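Local coordinates for protein IroE-like serine hydrolase (Shewanella oneidensis, PDB 3GFF) that probably hydrolyses ester bonds as an IroE-like serine hydrolase of the esterase D family, at residues H144-L149 with D169-F174; A151-R156 with P177-L182; L197-A202 with D218-F223. All blocks are in the same frame, centred on the assembly; numbering follows the deposited sequence.

Contact 1. Residues H144-L149 with D169-F174. With IMD (imidazole), chain D.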
loop_
_atom_site.group_PDB
_atom_site.type_symbol
_atom_site.label_atom_id
_atom_site.label_comp_id
_atom_site.label_asym_id
_atom_site.label_seq_id
_atom_site.Cartn_x
_atom_site.Cartn_y
_atom_site.Cartn_z
ATOM N N HIS A 144 1.400 3.257 -15.287
ATOM C CA HIS A 144 2.092 4.264 -14.511
ATOM C C HIS A 144 3.214 4.844 -15.362
ATOM O O HIS A 144 3.894 4.091 -16.100
ATOM C CB HIS A 144 2.681 3.607 -13.264
ATOM C CG HIS A 144 3.636 4.469 -12.511
ATOM N ND1 HIS A 144 4.994 4.280 -12.571
ATOM C CD2 HIS A 144 3.434 5.545 -11.711
ATOM C CE1 HIS A 144 5.588 5.186 -11.813
ATOM N NE2 HIS A 144 4.669 5.978 -11.294
ATOM N N SER A 145 3.424 6.154 -15.252
ATOM C CA SER A 145 4.487 6.851 -15.978
ATOM C C SER A 145 4.238 6.665 -17.452
ATOM O O SER A 145 3.122 6.920 -17.919
ATOM C CB SER A 145 5.869 6.348 -15.543
ATOM O OG SER A 145 6.942 7.172 -16.025
ATOM N N PHE A 146 5.244 6.249 -18.209
ATOM C CA PHE A 146 5.028 5.941 -19.631
ATOM C C PHE A 146 3.905 4.925 -19.859
ATOM O O PHE A 146 3.202 5.015 -20.859
ATOM C CB PHE A 146 6.297 5.444 -20.281
ATOM C CG PHE A 146 7.254 6.518 -20.581
ATOM C CD1 PHE A 146 8.154 6.948 -19.635
ATOM C CD2 PHE A 146 7.261 7.112 -21.823
ATOM C CE1 PHE A 146 9.019 7.948 -19.938
ATOM C CE2 PHE A 146 8.127 8.111 -22.106
ATOM C CZ PHE A 146 8.991 8.533 -21.200
ATOM N N GLY A 147 3.733 3.960 -18.954
ATOM C CA GLY A 147 2.609 3.004 -19.052
ATOM C C GLY A 147 1.253 3.724 -18.986
ATOM O O GLY A 147 0.237 3.228 -19.487
ATOM N N GLY A 148 1.220 4.895 -18.354
ATOM C CA GLY A 148 0.020 5.728 -18.317
ATOM C C GLY A 148 -0.405 6.164 -19.720
ATOM O O GLY A 148 -1.570 6.363 -19.972
ATOM N N LEU A 149 0.571 6.318 -20.618
ATOM C CA LEU A 149 0.349 6.728 -22.000
ATOM C C LEU A 149 -0.320 5.614 -22.773
ATOM O O LEU A 149 -1.028 5.905 -23.719
ATOM C CB LEU A 149 1.657 7.103 -22.712
ATOM C CG LEU A 149 2.344 8.382 -22.273
ATOM C CD1 LEU A 149 3.754 8.447 -22.830
ATOM C CD2 LEU A 149 1.490 9.581 -22.722
ATOM N N ASP A 169 0.174 9.022 -12.821
ATOM C CA ASP A 169 1.156 10.061 -13.125
ATOM C C ASP A 169 1.654 9.922 -14.537
ATOM O O ASP A 169 2.835 9.834 -14.795
ATOM C CB ASP A 169 2.290 10.064 -12.127
ATOM C CG ASP A 169 2.762 11.462 -11.817
ATOM O OD1 ASP A 169 1.896 12.362 -11.765
ATOM O OD2 ASP A 169 3.970 11.650 -11.605
ATOM N N THR A 170 0.706 9.914 -15.451
ATOM C CA THR A 170 0.968 9.739 -16.898
ATOM C C THR A 170 2.031 10.714 -17.416
ATOM O O THR A 170 1.982 11.910 -17.096
ATOM C CB THR A 170 -0.324 9.979 -17.677
ATOM O OG1 THR A 170 -1.335 9.108 -17.152
ATOM C CG2 THR A 170 -0.143 9.732 -19.211
ATOM N N SER A 171 2.971 10.191 -18.205
ATOM C CA SER A 171 4.036 10.993 -18.809
ATOM C C SER A 171 3.495 11.750 -20.066
ATOM O O SER A 171 3.956 11.513 -21.190
ATOM C CB SER A 171 5.199 10.069 -19.199
ATOM O OG SER A 171 5.678 9.307 -18.081
ATOM N N LEU A 172 2.528 12.645 -19.854
ATOM C CA LEU A 172 1.910 13.436 -20.915
ATOM C C LEU A 172 2.911 14.385 -21.575
ATOM O O LEU A 172 2.658 14.891 -22.670
ATOM C CB LEU A 172 0.696 14.243 -20.380
ATOM C CG LEU A 172 -0.543 13.452 -19.901
ATOM C CD1 LEU A 172 -1.673 14.392 -19.326
ATOM C CD2 LEU A 172 -1.110 12.662 -21.054
ATOM N N TRP A 173 4.020 14.671 -20.899
ATOM C CA TRP A 173 5.076 15.484 -21.491
ATOM C C TRP A 173 5.676 14.829 -22.760
ATOM O O TRP A 173 6.232 15.521 -23.650
ATOM C CB TRP A 173 6.172 15.772 -20.471
ATOM C CG TRP A 173 6.838 14.539 -19.965
ATOM C CD1 TRP A 173 6.542 13.873 -18.826
ATOM C CD2 TRP A 173 7.890 13.793 -20.610
ATOM N NE1 TRP A 173 7.361 12.777 -18.693
ATOM C CE2 TRP A 173 8.184 12.693 -19.784
ATOM C CE3 TRP A 173 8.607 13.954 -21.803
ATOM C CZ2 TRP A 173 9.161 11.758 -20.099
ATOM C CZ3 TRP A 173 9.565 13.018 -22.133
ATOM C CH2 TRP A 173 9.842 11.933 -21.272
ATOM N N PHE A 174 5.511 13.511 -22.896
ATOM C CA PHE A 174 6.112 12.847 -24.022
ATOM C C PHE A 174 5.510 13.370 -25.321
ATOM O O PHE A 174 4.290 13.399 -25.488
ATOM C CB PHE A 174 6.023 11.332 -23.940
ATOM C CG PHE A 174 6.640 10.662 -25.118
ATOM C CD1 PHE A 174 7.993 10.499 -25.193
ATOM C CD2 PHE A 174 5.871 10.301 -26.193
ATOM C CE1 PHE A 174 8.575 9.937 -26.300
ATOM C CE2 PHE A 174 6.442 9.722 -27.300
ATOM C CZ PHE A 174 7.789 9.520 -27.346
HETATM N N1 IMD D . 8.412 10.397 -16.760
HETATM C C2 IMD D . 8.208 11.395 -15.854
HETATM N N3 IMD D . 9.309 11.500 -15.054
HETATM C C4 IMD D . 10.205 10.551 -15.442
HETATM C C5 IMD D . 9.637 9.860 -16.526
#
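Ser171 meets the turn at Ser145 with both its backbone and its hydroxyl. On the polar side, Ser171 N donates to Ser145 O at 3.3 Å from above the carbonyl plane, while Gly148 N reaches the same oxygen from the opposite face. Ser145 OG is hydrogen-bonded to His247 NE2 and lies 3.2 Å from Ser171 OG; Asp169 OD2 holds His247 ND1, an array consistent with a Ser-His-Asp triad whose nucleophile sits on a GxSxG elbow. An imidazole, probably from the crystallisation liquor, donates from N1 to Ser171 OG at 3.2 Å, with that nitrogen at the edge of the Trp173 indole.

Aromatic contacts centre on Phe146. Ser171 CB stands almost directly over its ring, 4.2 Å from the centroid, in a CH-pi contact. Phe146 CZ touches Trp173 CZ2 at 3.4 Å with the ring planes 86° apart, and Phe174 CD1 meets the edge of the Phe146 ring. An alanine at Phe146 would probably open a gap beneath Ser171 and deprive Trp173 and Phe174 of a packing partner.

Aliphatic packing continues along the helix, where Leu149 CD1 rests 3.8 Å from Phe174 CB and Leu149 CD2 lies 3.9 Å from Thr170 CG2. Helix 86-89 covers Phe146 and Phe174 through Met87, and helix 215-230 meets Leu172 and Trp173 through Leu219.

Contact 2. Residues A151-R156 with P177-L182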
loop_
_atom_site.group_PDB
_atom_site.type_symbol
_atom_site.label_atom_id
_atom_site.label_comp_id
_atom_site.label_asym_id
_atom_site.label_seq_id
_atom_site.Cartn_x
_atom_site.Cartn_y
_atom_site.Cartn_z
ATOM N N ALA A 151 -2.523 3.480 -21.394
ATOM C CA ALA A 151 -3.915 3.668 -20.937
ATOM C C ALA A 151 -4.573 4.759 -21.763
ATOM O O ALA A 151 -5.640 4.541 -22.314
ATOM C CB ALA A 151 -3.976 4.011 -19.450
HETATM N N MSE A 152 -3.913 5.912 -21.908
HETATM C CA MSE A 152 -4.496 7.039 -22.668
HETATM C C MSE A 152 -4.782 6.672 -24.108
HETATM O O MSE A 152 -5.827 7.028 -24.632
HETATM C CB MSE A 152 -3.579 8.275 -22.642
HETATM C CG MSE A 152 -3.415 8.947 -21.261
HETATM SE SE MSE A 152 -5.127 9.244 -20.327
HETATM C CE MSE A 152 -4.583 10.280 -18.847
ATOM N N GLU A 153 -3.835 5.983 -24.750
ATOM C CA GLU A 153 -3.965 5.577 -26.152
ATOM C C GLU A 153 -5.069 4.500 -26.348
ATOM O O GLU A 153 -5.838 4.535 -27.297
ATOM C CB GLU A 153 -2.598 5.131 -26.665
ATOM C CG GLU A 153 -2.509 4.883 -28.152
ATOM C CD GLU A 153 -2.746 6.129 -28.995
ATOM O OE1 GLU A 153 -2.952 7.249 -28.445
ATOM O OE2 GLU A 153 -2.740 5.975 -30.210
ATOM N N ALA A 154 -5.175 3.573 -25.409
ATOM C CA ALA A 154 -6.226 2.562 -25.422
ATOM C C ALA A 154 -7.570 3.298 -25.408
ATOM O O ALA A 154 -8.430 3.024 -26.242
ATOM C CB ALA A 154 -6.086 1.612 -24.207
ATOM N N LEU A 155 -7.723 4.258 -24.489
ATOM C CA LEU A 155 -8.924 5.082 -24.435
ATOM C C LEU A 155 -9.024 5.872 -25.735
ATOM O O LEU A 155 -10.016 5.766 -26.444
ATOM C CB LEU A 155 -8.936 5.996 -23.183
ATOM C CG LEU A 155 -10.194 6.818 -22.790
ATOM C CD1 LEU A 155 -11.348 5.955 -22.293
ATOM C CD2 LEU A 155 -9.847 7.889 -21.682
ATOM N N ARG A 156 -7.959 6.575 -26.109
ATOM C CA ARG A 156 -7.990 7.402 -27.316
ATOM C C ARG A 156 -8.436 6.667 -28.585
ATOM O O ARG A 156 -9.166 7.244 -29.419
ATOM C CB ARG A 156 -6.628 8.074 -27.601
ATOM C CG ARG A 156 -6.757 9.251 -28.592
ATOM C CD ARG A 156 -5.395 9.769 -29.091
ATOM N NE ARG A 156 -4.811 8.825 -30.032
ATOM C CZ ARG A 156 -5.040 8.800 -31.345
ATOM N NH1 ARG A 156 -5.818 9.702 -31.931
ATOM N NH2 ARG A 156 -4.451 7.875 -32.094
ATOM N N PRO A 177 3.792 19.428 -27.460
ATOM C CA PRO A 177 2.324 19.378 -27.313
ATOM C C PRO A 177 1.538 18.432 -28.235
ATOM O O PRO A 177 0.341 18.268 -28.046
ATOM C CB PRO A 177 1.917 20.832 -27.629
ATOM C CG PRO A 177 2.900 21.276 -28.631
ATOM C CD PRO A 177 4.205 20.567 -28.302
ATOM N N HIS A 178 2.206 17.861 -29.232
ATOM C CA HIS A 178 1.591 17.010 -30.231
ATOM C C HIS A 178 0.714 15.871 -29.716
ATOM O O HIS A 178 -0.455 15.785 -30.124
ATOM C CB HIS A 178 2.653 16.440 -31.181
ATOM C CG HIS A 178 2.107 15.523 -32.236
ATOM N ND1 HIS A 178 1.492 15.982 -33.386
ATOM C CD2 HIS A 178 2.121 14.174 -32.334
ATOM C CE1 HIS A 178 1.125 14.951 -34.129
ATOM N NE2 HIS A 178 1.489 13.840 -33.510
ATOM N N TYR A 179 1.246 14.969 -28.892
ATOM C CA TYR A 179 0.407 13.857 -28.457
ATOM C C TYR A 179 -0.768 14.334 -27.611
ATOM O O TYR A 179 -1.902 13.917 -27.799
ATOM C CB TYR A 179 1.185 12.705 -27.773
ATOM C CG TYR A 179 0.238 11.609 -27.337
ATOM C CD1 TYR A 179 -0.495 10.905 -28.283
ATOM C CD2 TYR A 179 0.014 11.330 -25.975
ATOM C CE1 TYR A 179 -1.391 9.973 -27.918
ATOM C CE2 TYR A 179 -0.884 10.357 -25.598
ATOM C CZ TYR A 179 -1.587 9.690 -26.579
ATOM O OH TYR A 179 -2.493 8.730 -26.243
ATOM N N LEU A 180 -0.487 15.220 -26.685
ATOM C CA LEU A 180 -1.495 15.746 -25.793
ATOM C C LEU A 180 -2.670 16.357 -26.577
ATOM O O LEU A 180 -3.797 16.206 -26.163
ATOM C CB LEU A 180 -0.839 16.777 -24.869
ATOM C CG LEU A 180 -1.728 17.505 -23.867
ATOM C CD1 LEU A 180 -2.396 16.498 -22.907
ATOM C CD2 LEU A 180 -0.889 18.533 -23.115
ATOM N N THR A 181 -2.398 17.055 -27.687
ATOM C CA THR A 181 -3.445 17.641 -28.520
ATOM C C THR A 181 -4.318 16.547 -29.090
ATOM O O THR A 181 -5.531 16.715 -29.164
ATOM C CB THR A 181 -2.868 18.471 -29.706
ATOM O OG1 THR A 181 -2.133 19.580 -29.197
ATOM C CG2 THR A 181 -3.966 18.987 -30.588
ATOM N N LEU A 182 -3.709 15.439 -29.526
ATOM C CA LEU A 182 -4.481 14.289 -30.039
ATOM C C LEU A 182 -5.432 13.758 -28.984
ATOM O O LEU A 182 -6.570 13.405 -29.295
ATOM C CB LEU A 182 -3.559 13.160 -30.496
ATOM C CG LEU A 182 -3.007 13.270 -31.911
ATOM C CD1 LEU A 182 -2.746 14.705 -32.322
ATOM C CD2 LEU A 182 -1.783 12.377 -32.038
HETATM O O HOH W 1 -7.459 11.980 -31.146
#
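Tyr179 and Glu153 join two helices in a largely buried, polar contact on one side of the central sheet, where helix 146-156 lies beside the start of helix 178-189. The axes of segments 151-156 and 178-182 stay 11.6 Å apart at their closest and cross at 41°, with long side chains spanning the interval.

The carboxylate of Glu153 is the hub. Its CG is anti to the backbone N, and a bend at chi2 (64°) turns CD back from the extended course. Tyr179 OH donates to Glu153 OE1 at 2.7 Å, and OE1 receives it on its anti lone pair, the one directed away from OE2. Arg156, one turn further on, grips the same carboxylate side-on: NE bonds OE1 at 2.9 Å and NH2 bonds OE2 at 3.2 Å, both on the syn side, with the acid close to the guanidinium plane. OE1 thus accepts from two donors, which, with NH2 on OE2, is likely to hold the carboxylate in its orientation and to favour its charged form.

Around this hub the packing is mixed, the aliphatic part of Arg156 lying against Leu182 and the phenol. Arg156 CD lies 3.8 Å from Leu182 O and 4.1 Å from Leu182 CB, and Tyr179 CE1 comes within 4.2 Å of Arg156 CD. The guanidinium and phenol planes stand 81° apart, so these groups are not stacked. A water accepts from Arg156 NH1 and donates to Leu182 O, adding an indirect polar link. Met152 presents CB to the phenol oxygen, while the end of its side chain leads away from segment 177-182, toward Phe223 of helix 215-230.

Strand 164-168 separates the two helices in sequence, and strands 138-144 and 195-201 flank it in parallel; the pairing of consecutive crossover helices is that of the alpha/beta-hydrolase fold.

Contact 3. Residues L197-A202 with D218-F223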
loop_
_atom_site.group_PDB
_atom_site.type_symbol
_atom_site.label_atom_id
_atom_site.label_comp_id
_atom_site.label_asym_id
_atom_site.label_seq_id
_atom_site.Cartn_x
_atom_site.Cartn_y
_atom_site.Cartn_z
ATOM N N LEU A 197 -12.060 6.205 -16.324
ATOM C CA LEU A 197 -10.692 6.671 -16.236
ATOM C C LEU A 197 -10.469 7.260 -14.839
ATOM O O LEU A 197 -11.284 8.046 -14.342
ATOM C CB LEU A 197 -10.393 7.762 -17.280
ATOM C CG LEU A 197 -9.012 8.439 -17.119
ATOM C CD1 LEU A 197 -7.838 7.484 -17.431
ATOM C CD2 LEU A 197 -8.941 9.672 -17.985
ATOM N N PHE A 198 -9.387 6.840 -14.204
ATOM C CA PHE A 198 -8.938 7.416 -12.925
ATOM C C PHE A 198 -7.554 7.926 -13.182
ATOM O O PHE A 198 -6.715 7.192 -13.731
ATOM C CB PHE A 198 -8.918 6.368 -11.798
ATOM C CG PHE A 198 -8.226 6.839 -10.526
ATOM C CD1 PHE A 198 -8.923 7.536 -9.555
ATOM C CD2 PHE A 198 -6.886 6.549 -10.311
ATOM C CE1 PHE A 198 -8.309 7.961 -8.392
ATOM C CE2 PHE A 198 -6.261 6.958 -9.158
ATOM C CZ PHE A 198 -6.977 7.681 -8.193
HETATM N N MSE A 199 -7.289 9.179 -12.829
HETATM C CA MSE A 199 -5.928 9.731 -12.908
HETATM C C MSE A 199 -5.351 10.016 -11.520
HETATM O O MSE A 199 -6.002 10.667 -10.681
HETATM C CB MSE A 199 -5.898 11.044 -13.712
HETATM C CG MSE A 199 -6.157 10.882 -15.178
HETATM SE SE MSE A 199 -6.286 12.571 -16.091
HETATM C CE MSE A 199 -4.496 13.287 -15.681
ATOM N N ALA A 200 -4.126 9.549 -11.273
ATOM C CA ALA A 200 -3.397 9.893 -10.042
ATOM C C ALA A 200 -2.428 10.945 -10.531
ATOM O O ALA A 200 -1.831 10.769 -11.600
ATOM C CB ALA A 200 -2.617 8.688 -9.449
ATOM N N ILE A 201 -2.272 12.022 -9.770
ATOM C CA ILE A 201 -1.391 13.109 -10.149
ATOM C C ILE A 201 -0.482 13.424 -8.967
ATOM O O ILE A 201 -0.964 13.885 -7.925
ATOM C CB ILE A 201 -2.179 14.396 -10.574
ATOM C CG1 ILE A 201 -3.198 14.066 -11.659
ATOM C CG2 ILE A 201 -1.195 15.499 -11.051
ATOM C CD1 ILE A 201 -4.187 15.216 -12.037
ATOM N N ALA A 202 0.825 13.166 -9.131
ATOM C CA ALA A 202 1.803 13.394 -8.076
ATOM C C ALA A 202 2.397 14.816 -8.142
ATOM O O ALA A 202 1.975 15.626 -8.952
ATOM C CB ALA A 202 2.912 12.320 -8.128
ATOM N N ASP A 218 2.004 19.961 -14.296
ATOM C CA ASP A 218 1.058 20.920 -14.871
ATOM C C ASP A 218 0.282 20.340 -16.053
ATOM O O ASP A 218 -0.923 20.572 -16.159
ATOM C CB ASP A 218 1.750 22.247 -15.221
ATOM C CG ASP A 218 2.413 22.874 -14.030
ATOM O OD1 ASP A 218 1.960 22.578 -12.912
ATOM O OD2 ASP A 218 3.387 23.649 -14.193
ATOM N N LEU A 219 0.954 19.571 -16.915
ATOM C CA LEU A 219 0.289 18.860 -18.026
ATOM C C LEU A 219 -0.809 17.959 -17.512
ATOM O O LEU A 219 -1.880 17.907 -18.117
ATOM C CB LEU A 219 1.284 18.030 -18.866
ATOM C CG LEU A 219 1.824 18.684 -20.159
ATOM C CD1 LEU A 219 1.936 20.171 -20.083
ATOM C CD2 LEU A 219 3.105 18.081 -20.600
ATOM N N ASN A 220 -0.536 17.248 -16.415
ATOM C CA ASN A 220 -1.537 16.372 -15.793
ATOM C C ASN A 220 -2.745 17.096 -15.194
ATOM O O ASN A 220 -3.880 16.680 -15.417
ATOM C CB ASN A 220 -0.919 15.451 -14.724
ATOM C CG ASN A 220 -0.335 14.171 -15.320
ATOM O OD1 ASN A 220 -1.031 13.170 -15.409
ATOM N ND2 ASN A 220 0.908 14.213 -15.756
ATOM N N LEU A 221 -2.481 18.137 -14.396
ATOM C CA LEU A 221 -3.523 18.907 -13.729
ATOM C C LEU A 221 -4.475 19.628 -14.698
ATOM O O LEU A 221 -5.673 19.738 -14.424
ATOM C CB LEU A 221 -2.888 19.950 -12.801
ATOM C CG LEU A 221 -2.149 19.489 -11.546
ATOM C CD1 LEU A 221 -1.386 20.700 -10.944
ATOM C CD2 LEU A 221 -3.106 18.889 -10.531
ATOM N N ALA A 222 -3.915 20.148 -15.792
ATOM C CA ALA A 222 -4.673 20.849 -16.798
ATOM C C ALA A 222 -5.536 19.914 -17.626
ATOM O O ALA A 222 -6.630 20.309 -18.075
ATOM C CB ALA A 222 -3.720 21.674 -17.729
ATOM N N PHE A 223 -5.056 18.689 -17.843
ATOM C CA PHE A 223 -5.810 17.712 -18.650
ATOM C C PHE A 223 -6.996 17.187 -17.836
ATOM O O PHE A 223 -8.100 17.023 -18.383
ATOM C CB PHE A 223 -4.883 16.597 -19.181
ATOM C CG PHE A 223 -5.557 15.619 -20.079
ATOM C CD1 PHE A 223 -6.005 16.004 -21.342
ATOM C CD2 PHE A 223 -5.727 14.308 -19.693
ATOM C CE1 PHE A 223 -6.658 15.109 -22.168
ATOM C CE2 PHE A 223 -6.371 13.408 -20.530
ATOM C CZ PHE A 223 -6.821 13.814 -21.770
#
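Ile201 and Asn220, whose CA atoms are 6.5 Å apart, mark the closest backbone approach between strand 197-201 and helix 218-223, whose axes run at 144° to each other, roughly antiparallel, and come within 9.1 Å. From the strand, Met199 and Ile201 both point toward the helix, and they carry the contact between them.

Ile201 packs through both its branches. Its CG2 methyl lies 3.7 Å from Asn220 CB and 3.9 Å from Leu221 CD2, touching both helix residues, and the side chains of Ile201 and Asn220 lie alongside each other, running opposite ways. On the other branch, Ile201 CD1 comes near the carbonyl oxygen of Asn220.

Met199, present as selenomethionine, is extended to the selenium and then bends at chi3 (60°), which carries CE toward the helix. That methyl meets two oxygens of one residue, 3.5 Å from Asn220 O and 3.5 Å from Asn220 OD1. The selenium itself approaches Phe223 CD2 at 4.0 Å and stands 5.3 Å from the ring centroid, an oblique Met-aromatic contact in which the two side chains cross at about a right angle.

Strand 235-241 flanks Met199 through Phe237, and helix 178-189 covers Phe223 through Leu183 and Val187.

No hydrogen bond joins the two segments, so their contact rests mainly on van der Waals packing, while the one polar side chain in the interface, Asn220, gives its ND2 hydrogens to Thr170 O in the neighbouring loop, beside the proposed triad residue Asp169, and to His216 O in its own helix.

The three contacts form one continuous patch on the same side of the chain's centre, with contacts 2 and 3 each about 10 Å, centre to centre, from contact 1 and about 13 Å from each other. Contacts 1 and 2 share helix 146-156, and Leu149 CD2 packs 3.8 Å from Tyr179 CE2 where they adjoin. Contact 3 joins contact 1 through the sheet, where Asp169 N probably bonds Ala200 O at 2.9 Å. Contacts 2 and 3 meet at two selenomethionines, Met152 CE lying 4.0 Å from Met199 SE. The probable catalytic serine and the imidazole belong to contact 1; contact 2 joins two helices and contact 3 a strand and a helix.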